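Local structure of Baccell_00875 (Bacteroides cellulosilyticus DSM 14838, 5NO8) at residues A[148-153]-A[163-168]; A[591-596]-A[610-615]; A[601-606]-A[672-677]; A[614-619]-A[640-645]. The protein is a polysaccharide lyase that probably removes the L-rhamnose caps, joined to glucuronic acid, from complex arabinogalactan proteins. All coordinates share one frame; numbering follows the deposited sequence.

Contact 1: A[148-153]-A[163-168]; sequences FNDNYP and AHTHIW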
# COMPACT_ATOMS: atom_id res chain seq x y z
N PHE A 148 5.82 11.48 -11.19
CA PHE A 148 4.68 12.03 -10.43
C PHE A 148 5.16 12.46 -9.04
O PHE A 148 6.02 11.80 -8.42
CB PHE A 148 3.54 11.01 -10.29
CG PHE A 148 2.82 10.70 -11.57
CD1 PHE A 148 1.80 11.52 -12.03
CD2 PHE A 148 3.15 9.56 -12.30
CE1 PHE A 148 1.12 11.23 -13.21
CE2 PHE A 148 2.49 9.28 -13.49
CZ PHE A 148 1.48 10.11 -13.94
N ASN A 149 4.58 13.57 -8.55
CA ASN A 149 5.05 14.24 -7.33
C ASN A 149 4.45 13.59 -6.09
O ASN A 149 3.58 14.16 -5.42
CB ASN A 149 4.70 15.75 -7.44
CG ASN A 149 5.56 16.63 -6.57
OD1 ASN A 149 6.54 16.21 -5.99
ND2 ASN A 149 5.18 17.92 -6.49
N ASP A 150 4.88 12.35 -5.84
CA ASP A 150 4.35 11.49 -4.79
C ASP A 150 5.45 11.37 -3.74
O ASP A 150 6.38 10.54 -3.84
CB ASP A 150 3.95 10.12 -5.35
CG ASP A 150 3.17 9.26 -4.34
OD1 ASP A 150 3.35 9.43 -3.10
OD2 ASP A 150 2.36 8.41 -4.80
N ASN A 151 5.38 12.25 -2.76
CA ASN A 151 6.36 12.28 -1.69
C ASN A 151 5.78 13.07 -0.50
O ASN A 151 4.72 13.66 -0.62
CB ASN A 151 7.70 12.85 -2.19
CG ASN A 151 7.52 14.12 -2.98
OD1 ASN A 151 7.22 15.15 -2.39
ND2 ASN A 151 7.69 14.05 -4.32
N TYR A 152 6.49 13.02 0.62
CA TYR A 152 5.97 13.42 1.92
C TYR A 152 6.88 14.44 2.59
O TYR A 152 7.50 14.12 3.60
CB TYR A 152 5.86 12.19 2.82
CG TYR A 152 4.97 11.05 2.34
CD1 TYR A 152 3.72 11.30 1.76
CD2 TYR A 152 5.33 9.72 2.57
CE1 TYR A 152 2.88 10.25 1.35
CE2 TYR A 152 4.51 8.67 2.19
CZ TYR A 152 3.30 8.92 1.57
OH TYR A 152 2.48 7.85 1.19
N PRO A 153 6.96 15.66 2.05
CA PRO A 153 7.82 16.68 2.71
C PRO A 153 7.26 17.11 4.07
O PRO A 153 8.02 17.20 5.03
CB PRO A 153 7.81 17.84 1.71
CG PRO A 153 6.54 17.66 0.94
CD PRO A 153 6.31 16.19 0.84
N ALA A 163 0.61 14.25 -4.61
CA ALA A 163 -0.43 13.33 -5.09
C ALA A 163 -0.11 11.88 -4.72
O ALA A 163 1.02 11.43 -4.86
CB ALA A 163 -0.58 13.46 -6.58
N HIS A 164 -1.15 11.17 -4.28
CA HIS A 164 -1.11 9.70 -4.20
C HIS A 164 -1.28 9.17 -5.63
O HIS A 164 -2.31 9.38 -6.27
CB HIS A 164 -2.23 9.20 -3.31
CG HIS A 164 -2.10 9.63 -1.89
ND1 HIS A 164 -0.94 9.45 -1.17
CD2 HIS A 164 -3.00 10.19 -1.04
CE1 HIS A 164 -1.13 9.89 0.07
NE2 HIS A 164 -2.36 10.35 0.17
N THR A 165 -0.25 8.49 -6.12
CA THR A 165 -0.21 8.07 -7.51
C THR A 165 -0.63 6.60 -7.63
O THR A 165 0.10 5.72 -7.22
CB THR A 165 1.20 8.35 -8.04
OG1 THR A 165 1.48 9.75 -7.81
CG2 THR A 165 1.28 8.11 -9.48
N HIS A 166 -1.80 6.36 -8.17
CA HIS A 166 -2.37 5.02 -8.24
C HIS A 166 -2.07 4.49 -9.63
O HIS A 166 -2.71 4.89 -10.61
CB HIS A 166 -3.85 5.09 -7.96
CG HIS A 166 -4.13 5.58 -6.58
ND1 HIS A 166 -3.67 4.92 -5.46
CD2 HIS A 166 -4.74 6.72 -6.13
CE1 HIS A 166 -4.00 5.62 -4.38
NE2 HIS A 166 -4.67 6.70 -4.76
N ILE A 167 -1.09 3.59 -9.68
CA ILE A 167 -0.59 3.06 -10.95
C ILE A 167 -1.26 1.73 -11.22
O ILE A 167 -1.29 0.88 -10.33
CB ILE A 167 0.92 2.85 -10.89
CG1 ILE A 167 1.63 4.14 -10.48
CG2 ILE A 167 1.45 2.35 -12.24
CD1 ILE A 167 3.06 3.91 -10.06
N TRP A 168 -1.81 1.55 -12.42
CA TRP A 168 -2.32 0.25 -12.85
C TRP A 168 -1.59 -0.20 -14.08
O TRP A 168 -1.73 0.42 -15.17
CB TRP A 168 -3.82 0.23 -13.07
CG TRP A 168 -4.31 -1.12 -13.47
CD1 TRP A 168 -5.16 -1.41 -14.49
CD2 TRP A 168 -3.94 -2.39 -12.88
NE1 TRP A 168 -5.34 -2.76 -14.58
CE2 TRP A 168 -4.64 -3.39 -13.60
CE3 TRP A 168 -3.14 -2.77 -11.79
CZ2 TRP A 168 -4.53 -4.75 -13.29
CZ3 TRP A 168 -3.01 -4.13 -11.51
CH2 TRP A 168 -3.73 -5.10 -12.26
O HOH W 1 1.58 8.28 -1.32

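Contact 2: A[591-596]-A[610-615]; sequences AIRHWD and FPHYWS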
# COMPACT_ATOMS: atom_id res chain seq x y z
N ALA A 591 -3.75 0.70 0.84
CA ALA A 591 -3.05 1.97 0.92
C ALA A 591 -1.62 1.93 0.38
O ALA A 591 -0.84 1.00 0.64
CB ALA A 591 -3.02 2.43 2.36
N ILE A 592 -1.26 3.02 -0.30
CA ILE A 592 0.10 3.23 -0.70
C ILE A 592 0.98 3.30 0.54
O ILE A 592 0.75 4.11 1.43
CB ILE A 592 0.29 4.54 -1.48
CG1 ILE A 592 -0.48 4.50 -2.82
CG2 ILE A 592 1.79 4.79 -1.73
CD1 ILE A 592 -0.66 5.87 -3.43
N ARG A 593 1.94 2.39 0.59
CA ARG A 593 3.00 2.34 1.59
C ARG A 593 4.24 1.86 0.84
O ARG A 593 4.13 1.06 -0.10
CB ARG A 593 2.65 1.40 2.74
CG ARG A 593 1.32 1.74 3.41
CD ARG A 593 0.96 0.85 4.62
NE ARG A 593 2.06 0.82 5.58
CZ ARG A 593 2.33 1.79 6.47
NH1 ARG A 593 1.53 2.84 6.60
NH2 ARG A 593 3.40 1.70 7.22
N HIS A 594 5.40 2.35 1.19
CA HIS A 594 6.59 2.14 0.35
C HIS A 594 7.94 2.19 1.06
O HIS A 594 8.98 2.42 0.43
CB HIS A 594 6.56 3.07 -0.87
CG HIS A 594 6.52 4.53 -0.52
ND1 HIS A 594 7.57 5.18 0.11
CD2 HIS A 594 5.57 5.46 -0.73
CE1 HIS A 594 7.25 6.45 0.27
NE2 HIS A 594 6.06 6.66 -0.25
N TRP A 595 7.96 1.86 2.34
CA TRP A 595 9.22 1.86 3.11
C TRP A 595 9.46 0.68 4.06
O TRP A 595 10.59 0.48 4.50
CB TRP A 595 9.29 3.18 3.91
CG TRP A 595 8.12 3.37 4.76
CD1 TRP A 595 7.95 2.92 6.04
CD2 TRP A 595 6.92 4.02 4.39
NE1 TRP A 595 6.70 3.27 6.49
CE2 TRP A 595 6.04 3.92 5.48
CE3 TRP A 595 6.49 4.67 3.24
CZ2 TRP A 595 4.76 4.46 5.45
CZ3 TRP A 595 5.23 5.19 3.21
CH2 TRP A 595 4.37 5.08 4.30
N ASP A 596 8.45 -0.13 4.35
CA ASP A 596 8.61 -1.13 5.41
C ASP A 596 9.50 -2.30 5.03
O ASP A 596 10.04 -2.95 5.93
CB ASP A 596 7.24 -1.61 5.91
CG ASP A 596 6.51 -0.54 6.67
OD1 ASP A 596 7.02 -0.20 7.76
OD2 ASP A 596 5.47 -0.01 6.18
N PHE A 610 2.91 -3.69 -1.48
CA PHE A 610 1.50 -3.83 -1.75
C PHE A 610 1.12 -5.31 -1.69
O PHE A 610 1.42 -6.04 -2.63
CB PHE A 610 1.17 -3.34 -3.15
CG PHE A 610 1.03 -1.86 -3.29
CD1 PHE A 610 -0.01 -1.17 -2.68
CD2 PHE A 610 1.84 -1.17 -4.20
CE1 PHE A 610 -0.20 0.18 -2.91
CE2 PHE A 610 1.67 0.19 -4.41
CZ PHE A 610 0.65 0.87 -3.77
N PRO A 611 0.49 -5.79 -0.62
CA PRO A 611 0.10 -5.04 0.54
C PRO A 611 1.18 -5.00 1.58
O PRO A 611 2.10 -5.84 1.58
CB PRO A 611 -1.13 -5.80 1.04
CG PRO A 611 -0.85 -7.21 0.68
CD PRO A 611 0.03 -7.19 -0.54
N HIS A 612 1.13 -3.95 2.39
CA HIS A 612 1.76 -3.95 3.66
C HIS A 612 0.63 -4.00 4.68
O HIS A 612 -0.36 -3.33 4.55
CB HIS A 612 2.58 -2.70 3.88
CG HIS A 612 3.27 -2.71 5.19
ND1 HIS A 612 2.77 -2.05 6.29
CD2 HIS A 612 4.37 -3.37 5.62
CE1 HIS A 612 3.58 -2.26 7.32
NE2 HIS A 612 4.56 -3.05 6.93
N TYR A 613 0.85 -4.76 5.73
CA TYR A 613 -0.21 -5.05 6.71
C TYR A 613 -0.86 -3.84 7.38
O TYR A 613 -2.02 -3.91 7.77
CB TYR A 613 0.30 -6.02 7.76
CG TYR A 613 1.23 -5.40 8.75
CD1 TYR A 613 0.73 -4.83 9.91
CD2 TYR A 613 2.59 -5.40 8.57
CE1 TYR A 613 1.55 -4.29 10.85
CE2 TYR A 613 3.43 -4.84 9.52
CZ TYR A 613 2.89 -4.26 10.65
OH TYR A 613 3.67 -3.71 11.64
N TRP A 614 -0.15 -2.70 7.53
CA TRP A 614 -0.85 -1.54 8.10
C TRP A 614 -1.95 -0.98 7.20
O TRP A 614 -2.81 -0.22 7.66
CB TRP A 614 0.07 -0.43 8.57
CG TRP A 614 0.86 -0.67 9.81
CD1 TRP A 614 2.15 -0.34 9.97
CD2 TRP A 614 0.43 -1.21 11.09
NE1 TRP A 614 2.58 -0.65 11.22
CE2 TRP A 614 1.54 -1.18 11.93
CE3 TRP A 614 -0.76 -1.75 11.57
CZ2 TRP A 614 1.50 -1.66 13.26
CZ3 TRP A 614 -0.80 -2.23 12.87
CH2 TRP A 614 0.30 -2.17 13.69
N SER A 615 -2.00 -1.38 5.92
CA SER A 615 -3.16 -1.08 5.10
C SER A 615 -4.47 -1.55 5.76
O SER A 615 -5.52 -1.02 5.47
CB SER A 615 -3.07 -1.73 3.70
OG SER A 615 -3.08 -3.17 3.75
O HOH W 2 0.27 -1.39 1.42
O HOH W 3 -5.91 0.10 2.83
O HOH W 4 5.89 -2.17 9.67

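Contact 3: A[601-606]-A[672-677]; sequences GKRELF and FYDPYA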
# COMPACT_ATOMS: atom_id res chain seq x y z
N GLY A 601 12.28 -5.86 6.66
CA GLY A 601 12.52 -7.05 5.85
C GLY A 601 13.95 -7.52 5.85
O GLY A 601 14.87 -6.73 6.14
N LYS A 602 14.14 -8.78 5.48
CA LYS A 602 15.46 -9.32 5.24
C LYS A 602 16.19 -8.64 4.07
O LYS A 602 17.40 -8.43 4.14
CB LYS A 602 15.39 -10.81 4.90
CG LYS A 602 16.76 -11.47 4.94
CD LYS A 602 16.66 -12.97 4.81
CE LYS A 602 17.98 -13.67 5.08
NZ LYS A 602 17.90 -15.08 4.63
N ARG A 603 15.46 -8.33 3.00
CA ARG A 603 16.08 -7.78 1.78
C ARG A 603 16.34 -6.28 1.85
O ARG A 603 17.01 -5.72 0.94
CB ARG A 603 15.20 -8.08 0.57
CG ARG A 603 15.03 -9.56 0.28
CD ARG A 603 16.29 -10.27 -0.16
NE ARG A 603 15.97 -11.68 -0.40
CZ ARG A 603 15.31 -12.16 -1.47
NH1 ARG A 603 14.93 -11.36 -2.47
NH2 ARG A 603 15.07 -13.46 -1.55
N GLU A 604 15.77 -5.62 2.87
CA GLU A 604 16.02 -4.21 3.19
C GLU A 604 15.75 -3.26 2.00
O GLU A 604 16.46 -2.28 1.80
CB GLU A 604 17.45 -4.04 3.75
CG GLU A 604 17.68 -4.89 5.00
CD GLU A 604 19.06 -4.68 5.62
OE1 GLU A 604 19.90 -3.97 5.03
OE2 GLU A 604 19.29 -5.24 6.72
N LEU A 605 14.74 -3.58 1.21
CA LEU A 605 14.41 -2.79 0.02
C LEU A 605 13.35 -1.73 0.32
O LEU A 605 12.20 -2.07 0.63
CB LEU A 605 13.87 -3.68 -1.09
CG LEU A 605 14.76 -4.13 -2.23
CD1 LEU A 605 13.92 -4.89 -3.25
CD2 LEU A 605 15.42 -2.94 -2.91
N PHE A 606 13.72 -0.45 0.20
CA PHE A 606 12.72 0.59 0.06
C PHE A 606 11.93 0.31 -1.21
O PHE A 606 12.41 -0.36 -2.12
CB PHE A 606 13.36 1.98 -0.07
CG PHE A 606 13.84 2.56 1.22
CD1 PHE A 606 12.93 3.07 2.13
CD2 PHE A 606 15.20 2.60 1.53
CE1 PHE A 606 13.35 3.61 3.33
CE2 PHE A 606 15.64 3.16 2.73
CZ PHE A 606 14.71 3.66 3.63
N PHE A 672 8.45 -9.77 -5.09
CA PHE A 672 8.65 -10.90 -4.18
C PHE A 672 8.11 -10.59 -2.79
O PHE A 672 7.99 -9.43 -2.39
CB PHE A 672 10.15 -11.30 -4.11
CG PHE A 672 11.02 -10.25 -3.49
CD1 PHE A 672 11.11 -10.12 -2.12
CD2 PHE A 672 11.78 -9.41 -4.27
CE1 PHE A 672 11.89 -9.14 -1.54
CE2 PHE A 672 12.57 -8.44 -3.70
CZ PHE A 672 12.63 -8.29 -2.33
N TYR A 673 7.81 -11.66 -2.06
CA TYR A 673 7.49 -11.59 -0.63
C TYR A 673 8.79 -11.62 0.12
O TYR A 673 9.61 -12.54 -0.07
CB TYR A 673 6.60 -12.80 -0.21
CG TYR A 673 5.21 -12.70 -0.75
CD1 TYR A 673 4.28 -11.89 -0.14
CD2 TYR A 673 4.83 -13.41 -1.89
CE1 TYR A 673 3.00 -11.75 -0.65
CE2 TYR A 673 3.54 -13.27 -2.40
CZ TYR A 673 2.63 -12.45 -1.76
OH TYR A 673 1.35 -12.30 -2.25
N ASP A 674 9.01 -10.63 0.97
CA ASP A 674 10.20 -10.64 1.80
C ASP A 674 10.24 -11.90 2.67
O ASP A 674 9.21 -12.30 3.21
CB ASP A 674 10.28 -9.40 2.67
CG ASP A 674 11.64 -9.27 3.31
OD1 ASP A 674 11.85 -9.93 4.35
OD2 ASP A 674 12.50 -8.56 2.71
N PRO A 675 11.41 -12.55 2.77
CA PRO A 675 11.47 -13.82 3.47
C PRO A 675 11.42 -13.78 5.00
O PRO A 675 11.49 -14.85 5.59
CB PRO A 675 12.79 -14.42 3.00
CG PRO A 675 13.60 -13.29 2.53
CD PRO A 675 12.64 -12.28 2.00
N TYR A 676 11.33 -12.61 5.62
CA TYR A 676 11.10 -12.54 7.06
C TYR A 676 9.61 -12.52 7.35
O TYR A 676 8.88 -11.75 6.73
CB TYR A 676 11.70 -11.29 7.74
CG TYR A 676 13.20 -11.32 8.04
CD1 TYR A 676 13.97 -12.48 7.90
CD2 TYR A 676 13.83 -10.17 8.51
CE1 TYR A 676 15.33 -12.49 8.21
CE2 TYR A 676 15.20 -10.18 8.81
CZ TYR A 676 15.94 -11.33 8.64
OH TYR A 676 17.29 -11.36 8.91
N ALA A 677 9.19 -13.31 8.33
CA ALA A 677 7.96 -13.01 9.07
C ALA A 677 8.38 -12.13 10.24
O ALA A 677 9.20 -12.53 11.09
CB ALA A 677 7.30 -14.27 9.57
O HOH W 5 12.58 -6.08 1.39

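Contact 4: A[614-619]-A[640-645]; sequences WSTITG and NVVRNN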
# COMPACT_ATOMS: atom_id res chain seq x y z
N TRP A 614 -0.15 -2.70 7.53
CA TRP A 614 -0.85 -1.54 8.10
C TRP A 614 -1.95 -0.98 7.20
O TRP A 614 -2.81 -0.22 7.66
CB TRP A 614 0.07 -0.43 8.57
CG TRP A 614 0.86 -0.67 9.81
CD1 TRP A 614 2.15 -0.34 9.97
CD2 TRP A 614 0.43 -1.21 11.09
NE1 TRP A 614 2.58 -0.65 11.22
CE2 TRP A 614 1.54 -1.18 11.93
CE3 TRP A 614 -0.76 -1.75 11.57
CZ2 TRP A 614 1.50 -1.66 13.26
CZ3 TRP A 614 -0.80 -2.23 12.87
CH2 TRP A 614 0.30 -2.17 13.69
N SER A 615 -2.00 -1.38 5.92
CA SER A 615 -3.16 -1.08 5.10
C SER A 615 -4.47 -1.55 5.76
O SER A 615 -5.52 -1.02 5.47
CB SER A 615 -3.07 -1.73 3.70
OG SER A 615 -3.08 -3.17 3.75
N THR A 616 -4.39 -2.56 6.62
CA THR A 616 -5.60 -3.05 7.30
C THR A 616 -6.15 -2.09 8.33
O THR A 616 -7.30 -2.21 8.70
CB THR A 616 -5.40 -4.44 7.95
OG1 THR A 616 -4.43 -4.40 8.98
CG2 THR A 616 -4.97 -5.47 6.88
N ILE A 617 -5.38 -1.08 8.75
CA ILE A 617 -5.94 -0.09 9.66
C ILE A 617 -7.09 0.63 8.96
O ILE A 617 -8.10 0.95 9.58
CB ILE A 617 -4.91 0.97 10.12
CG1 ILE A 617 -3.68 0.35 10.76
CG2 ILE A 617 -5.56 1.91 11.14
CD1 ILE A 617 -2.53 1.32 10.84
N THR A 618 -6.95 0.89 7.65
CA THR A 618 -8.03 1.47 6.88
C THR A 618 -9.28 0.58 6.89
O THR A 618 -10.38 1.07 7.00
CB THR A 618 -7.57 1.80 5.46
OG1 THR A 618 -6.52 2.77 5.55
CG2 THR A 618 -8.69 2.36 4.60
N GLY A 619 -9.08 -0.74 6.80
CA GLY A 619 -10.16 -1.69 7.00
C GLY A 619 -10.83 -1.51 8.35
O GLY A 619 -12.03 -1.49 8.42
N ASN A 640 -13.14 -6.31 2.15
CA ASN A 640 -12.26 -6.32 0.99
C ASN A 640 -10.82 -5.98 1.37
O ASN A 640 -9.87 -6.68 0.96
CB ASN A 640 -12.79 -5.36 -0.07
CG ASN A 640 -11.92 -5.34 -1.30
OD1 ASN A 640 -11.61 -6.38 -1.85
ND2 ASN A 640 -11.50 -4.14 -1.71
N VAL A 641 -10.65 -4.92 2.16
CA VAL A 641 -9.30 -4.51 2.58
C VAL A 641 -8.56 -5.65 3.31
O VAL A 641 -7.43 -6.00 2.97
CB VAL A 641 -9.31 -3.26 3.50
CG1 VAL A 641 -7.91 -2.99 4.03
CG2 VAL A 641 -9.84 -2.06 2.77
N VAL A 642 -9.20 -6.22 4.32
CA VAL A 642 -8.54 -7.23 5.14
C VAL A 642 -8.37 -8.55 4.38
O VAL A 642 -7.36 -9.23 4.57
CB VAL A 642 -9.19 -7.38 6.54
CG1 VAL A 642 -9.15 -6.02 7.26
CG2 VAL A 642 -10.62 -7.94 6.48
N ARG A 643 -9.32 -8.89 3.51
CA ARG A 643 -9.24 -10.07 2.65
C ARG A 643 -8.00 -10.01 1.75
O ARG A 643 -7.26 -11.00 1.59
CB ARG A 643 -10.51 -10.17 1.82
CG ARG A 643 -10.50 -11.22 0.78
CD ARG A 643 -11.92 -11.56 0.35
NE ARG A 643 -12.53 -10.40 -0.27
CZ ARG A 643 -13.67 -9.80 0.07
NH1 ARG A 643 -14.43 -10.25 1.05
NH2 ARG A 643 -14.10 -8.77 -0.65
N ASN A 644 -7.72 -8.83 1.22
CA ASN A 644 -6.62 -8.69 0.27
C ASN A 644 -5.26 -8.83 0.94
O ASN A 644 -4.29 -9.19 0.28
CB ASN A 644 -6.77 -7.39 -0.52
CG ASN A 644 -7.94 -7.42 -1.47
OD1 ASN A 644 -8.48 -8.50 -1.77
ND2 ASN A 644 -8.38 -6.26 -1.91
N ASN A 645 -5.19 -8.59 2.26
CA ASN A 645 -3.98 -8.81 2.99
C ASN A 645 -3.72 -10.28 3.32
O ASN A 645 -2.66 -10.63 3.82
CB ASN A 645 -3.93 -7.95 4.24
CG ASN A 645 -3.52 -6.53 3.96
OD1 ASN A 645 -2.39 -6.15 4.29
ND2 ASN A 645 -4.42 -5.74 3.40

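Contact 1: A[148-153]-A[163-168]
Asp150 is the acceptor around which the loop 148-153 is pinned to strand 163-168, the outermost strand of an antiparallel sheet. Its CG stands anti to the backbone N (chi1 -171°), which carries the carboxylate alongside Ala163 and up to Thr165. There OD2 of Asp150 accepts from Thr165 N at 2.9 Å, with the donor above the carboxylate plane. The same OD2 forms a salt bridge with Arg215, whose NH1 also bonds Thr165 O, so one guanidinium serves both segments. OD1 is satisfied separately: a water donates to Asp150 OD1 at 2.8 Å. That water also bonds Tyr152 OH and lies in the plane of the His164 ring at ND1, linking three polar groups of a buried contact. Two residues earlier on the strand, the backbone takes over, Ala163 N donating to Asn149 O at 3.1 Å and nearly straight (163°). Asn149 centres an inverse gamma turn, and its OD1 accepts from Asn151 ND2 at 3.0 Å in the carbonyl plane. Asn149 OD1 also accepts from Gln62 NE2, Asn149 ND2 donates to Asn53 O, and Asn151 OD1 is bonded to Arg162 NE. The apolar share is small: Thr165 CG2, anti to its own backbone N, lies 3.7 Å from Phe148 CG, approaching the ring obliquely. Less comfortable is the proximity of two acceptors, Asp150 OD2 and Ala163 O, at 3.3 Å. Asp150 CA also makes a CA-H...O contact with Ala163 O. With an arginine, an amide and a water all supplying protons to its two oxygens, Asp150 is probably ionised, its buried charge balanced by Arg215.

Contact 2: A[591-596]-A[610-615]
Two flat side chains, Arg593 and His612, form the dense part of this contact, each held between neighbours on both faces. The Arg593 chain bends at chi3, so that its guanidinium slips between Trp595 and Trp614. Trp595 CZ2 sits 3.3 Å from one face of the group, and Trp614 CB covers the centre of the other. The guanidinium stands almost perpendicular to the Trp614 ring (85°), with NH2 directed at that ring's edge. His612 is swung out by a CG anti to the backbone N (chi1 -179°), bringing its ring against the Asp596 carboxylate. Asp596 OD2 lies 3.1 Å above the ring plane, over its centre, and the two planes are only 13° apart; Tyr613 CD2 backs the opposite face. Arg593 NH2 meets the syn lone pair of Asp596 OD2 in a 2.9 Å salt bridge. NH1 is taken by the stronger partner, Glu541, outside the two segments. Phe610 CZ touches Ile592 CG1 at 3.9 Å, the two side chains lying side by side and pointing the same way. Around the backbone of Ala591 the packing loosens and waters replace direct bonds. One donates to Ala591 O at 2.7 Å and accepts from His612 N; another accepts from Ala591 N and donates to Ser615 O. His612 to Ser615 make a type I turn, where His612 O accepts from both Ser615 N and Ser615 OG, leading into helix 615-629. A glycerol, probably from the crystallisation liquor, bonds Arg593 NH2, Trp595 NE1 and Asp596 OD1, so this charged and aromatic end is consistent with a carbohydrate-binding pocket.

Contact 3: A[601-606]-A[672-677]
An Asx turn at Asp674, in the break between the two halves of strand 672-677, docks the loop 601-606 onto the sheet. Asp674 OD1 accepts from the backbone N of Tyr676, two residues on, at 3.0 Å and from above the carboxylate plane, and so is fixed in rotation. Both oxygens then face the loop with their syn lone pairs: OD1 of Asp674 takes Lys602 N at 2.8 Å and OD2 takes Arg603 N at 3.0 Å. A water also donates to Asp674 OD2. Gly601, without a side chain, lets its CA approach Asp674 OD1 to 3.3 Å. Flanking this fork, two basic side chains run over aromatic faces. Lys602 CB lies over the centre of the Tyr676 ring in a CH-pi contact, while the extended chain beyond CG carries NZ to salt bridges with Asp370 and Glu372. Arg603, bent at chi2, puts its guanidinium above Phe672 as a cation-pi pair, 42° from parallel, while NH2 pairs with Glu372. The loop thus joins the sheet through main-chain N-H groups, with the Arg603-Phe672 pair on the more exposed side. At the edge of the Phe672 ring, near its plane, Leu605 CD1 touches Phe672 CZ at 3.8 Å.

Contact 4: A[614-619]-A[640-645]
Helices 615-629 and 632-644 pack here as a near-antiparallel pair, their short segments 8.2 Å apart at the axes and 149° apart in direction. The start of the first helix thus faces the end of the second, where Asn645 reaches across. Its CG is anti to the carbonyl carbon (chi1 -80°), turning the amide toward the first turn of helix 615-629. Going outward, Asn645 CB meets the methyl CG2 of Thr616 at 3.8 Å. The next atom, Asn645 CG, approaches the same methyl more closely, at 3.4 Å, so Thr616 CG2 lies against the amide carbon. At the tip, Asn645 OD1 lies 3.1 Å from Ser615 OG and also near Thr616 CG2. ND2 is the main link: it donates to Ser615 OG at 2.9 Å, with the hydroxyl near the amide plane. The same ND2 also donates to Val641 O at 3.1 Å, from above that carbonyl plane. Both nitrogen hydrogens are therefore committed, one to Val641 O in its own segment and one across. With its proton given to His612 O, the Ser615 hydroxyl acts as acceptor toward Asn645. Thr616 OG1 is likewise turned away, bonded to Tyr613 O, which leaves its CG2 as the touching branch. Deeper along the pair, Gly619 carries no side chain, and its CA comes within 5.3 Å of Val641 CA. Tyr686 and Tyr687 of helix 682-692 pack against Thr616 and Val642. Val641 projects CG1, anti to its backbone N, between Ser615 and Gly619, where CG1 lies 3.4 Å from Ser615 O.

How the contacts relate
Contact 2 lies about 3 Å from the centre of the chain and touches each of the other three. Its centre is about 10 Å from that of contact 4, 13 Å from contact 3 and 14 Å from contact 1. Tyr152 of contact 1 meets His594 of contact 2, the nearest atoms being CE2 and NE2 at 3.5 Å. Contacts 2 and 4 share Trp614 and Ser615, and Asn645 OD1 packs on Tyr613 CA. The link to contact 3 is slighter, Trp595 CA against Phe606 CD1. Contacts 1, 3 and 4 do not touch one another. A glycerol, probably from the crystallisation liquor, lies about 3 Å from the Asp596 side chain and may mark a pocket.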